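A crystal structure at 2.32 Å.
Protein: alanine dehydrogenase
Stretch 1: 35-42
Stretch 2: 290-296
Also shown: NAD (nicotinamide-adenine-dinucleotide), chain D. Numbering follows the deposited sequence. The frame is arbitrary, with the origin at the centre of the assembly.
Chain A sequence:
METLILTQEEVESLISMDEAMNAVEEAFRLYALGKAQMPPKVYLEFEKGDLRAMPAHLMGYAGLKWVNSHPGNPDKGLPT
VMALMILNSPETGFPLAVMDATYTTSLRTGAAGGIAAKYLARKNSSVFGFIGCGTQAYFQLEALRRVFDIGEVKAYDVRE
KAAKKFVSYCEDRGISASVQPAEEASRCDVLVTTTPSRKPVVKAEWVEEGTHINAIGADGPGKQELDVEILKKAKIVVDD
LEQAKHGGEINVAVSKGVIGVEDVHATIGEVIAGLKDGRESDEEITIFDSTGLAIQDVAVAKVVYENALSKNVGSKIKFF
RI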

# COMPACT_ATOMS: atom_id res chain seq x y z
N LYS A 35 -19.97 -6.12 -0.91
CA LYS A 35 -20.07 -4.68 -0.70
C LYS A 35 -18.82 -4.04 -0.07
O LYS A 35 -18.88 -2.96 0.52
N ALA A 36 -17.68 -4.71 -0.21
CA ALA A 36 -16.41 -4.19 0.30
C ALA A 36 -15.36 -4.57 -0.72
O ALA A 36 -15.47 -5.57 -1.42
N GLN A 37 -14.33 -3.76 -0.82
CA GLN A 37 -13.28 -4.03 -1.77
C GLN A 37 -11.99 -4.25 -0.95
O GLN A 37 -11.73 -3.54 0.03
N MET A 38 -11.20 -5.26 -1.31
CA MET A 38 -9.97 -5.51 -0.57
C MET A 38 -8.91 -6.27 -1.34
O MET A 38 -9.05 -7.46 -1.60
N PRO A 39 -7.83 -5.58 -1.74
CA PRO A 39 -6.76 -6.25 -2.47
C PRO A 39 -5.91 -7.06 -1.50
O PRO A 39 -5.98 -6.87 -0.29
N PRO A 40 -5.13 -8.00 -2.03
CA PRO A 40 -4.24 -8.84 -1.22
C PRO A 40 -3.24 -7.91 -0.50
O PRO A 40 -2.98 -6.79 -0.97
N LYS A 41 -2.67 -8.34 0.62
CA LYS A 41 -1.69 -7.53 1.32
C LYS A 41 -0.42 -7.49 0.46
O LYS A 41 -0.14 -8.43 -0.28
N VAL A 42 0.35 -6.41 0.57
CA VAL A 42 1.57 -6.33 -0.22
C VAL A 42 2.72 -6.34 0.75
O VAL A 42 2.71 -5.60 1.74
N SER A 290 -7.45 -17.10 11.71
CA SER A 290 -7.38 -15.67 11.60
C SER A 290 -6.05 -15.14 11.05
O SER A 290 -4.98 -15.52 11.49
N THR A 291 -6.14 -14.27 10.05
CA THR A 291 -4.93 -13.68 9.49
C THR A 291 -4.88 -12.16 9.59
O THR A 291 -3.80 -11.59 9.47
N GLY A 292 -6.02 -11.51 9.82
CA GLY A 292 -6.06 -10.04 9.89
C GLY A 292 -6.35 -9.45 8.50
O GLY A 292 -5.53 -9.58 7.58
N LEU A 293 -7.51 -8.81 8.34
CA LEU A 293 -7.86 -8.28 7.02
C LEU A 293 -7.95 -6.76 6.97
O LEU A 293 -8.38 -6.13 7.94
N ALA A 294 -7.58 -6.16 5.84
CA ALA A 294 -7.65 -4.70 5.74
C ALA A 294 -9.08 -4.19 6.00
O ALA A 294 -9.27 -3.12 6.57
N ILE A 295 -10.11 -4.94 5.63
CA ILE A 295 -11.45 -4.44 5.89
C ILE A 295 -11.69 -4.23 7.39
O ILE A 295 -12.45 -3.34 7.76
N GLN A 296 -11.01 -5.00 8.24
CA GLN A 296 -11.16 -4.83 9.70
C GLN A 296 -10.48 -3.53 10.17
O GLN A 296 -11.00 -2.80 11.03

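What does the loop at the start of stretch 2 offer to stretch 1? Ser290 lies out of reach of it, with chi1 in the t rotamer, and its backbone oxygen lies near the cofactor: Ser290 O is 3.2 Å from NAD N7N. Thr291, with chi1 in p, turns its CA-to-CB bond toward stretch 1, yet Thr291 CB comes no closer than 4.7 Å to Lys41 NZ, and its OG1 is hydrogen-bonded elsewhere in the structure. Thr291 contributes its backbone carbonyl to the polar contact. Lys41 NZ donates a hydrogen bond to Thr291 O at 3.1 Å.

How does a single lysine serve two neighbouring residues? The CA-to-CB bond of Lys41 points toward stretch 2 and, after an m chi1, the side chain runs through three t torsions, so that it carries the ammonium group to the backbone of the loop. There Lys41 NZ also makes a weak hydrogen bond to Gly292 O, at 2.9 Å. The positive charge thus meets two successive carbonyl oxygens, whose partial negative charge suits the ammonium group.

Why is there no side chain at Gly292? The backbone angles, phi 91° and psi 114°, would jam a CB against the carbonyl oxygen of the preceding residue, which by itself calls for glycine. The cofactor adds a second restriction: Gly292 CA is already 3.0 Å from NAD O7N, and an ideal CB would clash with that same oxygen at 2.4 Å. The bare backbone lets the carboxamide of the nicotinamide approach closely, while its carbonyl receives Lys41.

What fills the space where the helix begins? Met38 does, with chi1 and chi2 both t and chi3 p, and it has the largest area covered in the contact. Leu293, the N-cap residue, has a sideways CA-to-CB bond and chi1 at -34°, between wells, and its CB packs 3.7 Å from Met38 SD. Its own backbone is tied to the first turn, because Leu293 N donates to Gln296 OE1 at 2.8 Å. The CA-to-CB bond of Ala294 points toward stretch 1, and its small CB lies 4.1 Å from Met38 CG.

How does Ile295 close the apolar patch? Its CA-to-CB bond points toward stretch 1, with chi1 p and chi2 t. Ile295 CG2 sits 3.9 Å from Met38 CB and 4.2 Å from Ala36 CB, the CA-to-CB bonds of both residues pointing toward stretch 2, and it lies near Gln37 O. Ile295 N also donates a weak hydrogen bond to Met38 SD, 3.7 Å long.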

# COMPACT_ATOMS: atom_id res chain seq x y z
CB LYS A 35 -21.31 -4.38 0.14
CG LYS A 35 -22.58 -4.74 -0.60
CD LYS A 35 -23.82 -4.54 0.25
CE LYS A 35 -25.07 -5.03 -0.46
NZ LYS A 35 -26.24 -4.60 0.33
CB ALA A 36 -16.05 -4.79 1.65
CB GLN A 37 -13.26 -2.81 -2.70
CG GLN A 37 -12.28 -2.76 -3.85
CD GLN A 37 -12.43 -1.45 -4.65
OE1 GLN A 37 -12.77 -0.38 -4.09
NE2 GLN A 37 -12.18 -1.52 -5.96
CB MET A 38 -10.26 -6.25 0.76
CG MET A 38 -9.02 -6.55 1.60
SD MET A 38 -9.33 -7.49 3.10
CE MET A 38 -9.76 -9.03 2.39
CB PRO A 39 -5.96 -5.09 -3.04
CG PRO A 39 -7.00 -4.03 -3.27
CD PRO A 39 -7.78 -4.12 -1.98
CB PRO A 40 -3.53 -9.69 -2.28
CG PRO A 40 -4.56 -9.80 -3.37
CD PRO A 40 -5.11 -8.41 -3.44
CB LYS A 41 -1.32 -8.15 2.68
CG LYS A 41 -2.47 -8.46 3.60
CD LYS A 41 -1.94 -9.14 4.88
CE LYS A 41 -3.10 -9.39 5.84
NZ LYS A 41 -2.64 -9.96 7.13
CB VAL A 42 1.62 -5.07 -1.04
CG1 VAL A 42 2.89 -5.06 -1.88
CG2 VAL A 42 0.41 -5.03 -1.92
CB SER A 290 -7.69 -15.09 12.98
OG SER A 290 -7.50 -13.71 13.07
CB THR A 291 -4.71 -14.05 7.98
OG1 THR A 291 -5.77 -13.51 7.17
CG2 THR A 291 -4.68 -15.57 7.79
CB LEU A 293 -9.20 -8.88 6.58
CG LEU A 293 -9.55 -10.33 6.98
CD1 LEU A 293 -11.01 -10.61 6.54
CD2 LEU A 293 -8.61 -11.31 6.37
CB ALA A 294 -7.14 -4.20 4.36
CB ILE A 295 -12.57 -5.33 5.27
CG1 ILE A 295 -12.48 -6.78 5.77
CG2 ILE A 295 -12.48 -5.28 3.76
CD1 ILE A 295 -13.70 -7.63 5.48
CB GLN A 296 -10.58 -6.04 10.50
CG GLN A 296 -11.24 -7.39 10.16
CD GLN A 296 -10.52 -8.66 10.72
OE1 GLN A 296 -9.33 -8.86 10.52
NE2 GLN A 296 -11.28 -9.52 11.39
PA NAD D . 3.63 -11.47 22.20
O1A NAD D . 5.07 -11.72 21.93
O2A NAD D . 3.25 -10.40 23.24
O5B NAD D . 2.67 -12.76 22.57
C5B NAD D . 3.06 -14.16 22.23
C4B NAD D . 3.15 -14.93 23.57
O4B NAD D . 3.49 -16.32 23.13
C3B NAD D . 4.37 -14.57 24.55
O3B NAD D . 3.87 -14.24 25.91
C2B NAD D . 5.31 -15.79 24.53
O2B NAD D . 6.12 -16.06 25.62
C1B NAD D . 4.30 -16.91 24.12
N9A NAD D . 4.90 -18.01 23.42
C8A NAD D . 5.88 -18.07 22.46
N7A NAD D . 6.14 -19.29 22.05
C5A NAD D . 5.35 -20.12 22.71
C6A NAD D . 5.18 -21.57 22.66
N6A NAD D . 5.91 -22.32 21.88
N1A NAD D . 4.21 -22.07 23.52
C2A NAD D . 3.46 -21.31 24.35
N3A NAD D . 3.59 -19.91 24.43
C4A NAD D . 4.53 -19.35 23.58
O3 NAD D . 2.64 -11.17 20.89
PN NAD D . 1.01 -10.77 20.68
O1N NAD D . 0.32 -10.93 22.01
O2N NAD D . 0.92 -9.49 19.88
O5D NAD D . 0.60 -12.08 19.71
C5D NAD D . 1.73 -12.29 18.64
C4D NAD D . 1.36 -13.31 17.61
O4D NAD D . 0.03 -12.86 16.99
C3D NAD D . 2.33 -13.41 16.39
O3D NAD D . 2.27 -14.70 15.75
C2D NAD D . 1.79 -12.27 15.51
O2D NAD D . 2.40 -12.15 14.27
C1D NAD D . 0.22 -12.60 15.54
N1N NAD D . -0.79 -11.52 15.31
C2N NAD D . -1.79 -11.91 14.31
C3N NAD D . -2.89 -10.98 14.20
C7N NAD D . -4.01 -11.42 13.08
O7N NAD D . -4.73 -10.51 12.56
N7N NAD D . -4.11 -12.75 12.76
C4N NAD D . -3.08 -9.79 14.95
C5N NAD D . -2.01 -9.54 15.90
C6N NAD D . -0.90 -10.38 16.07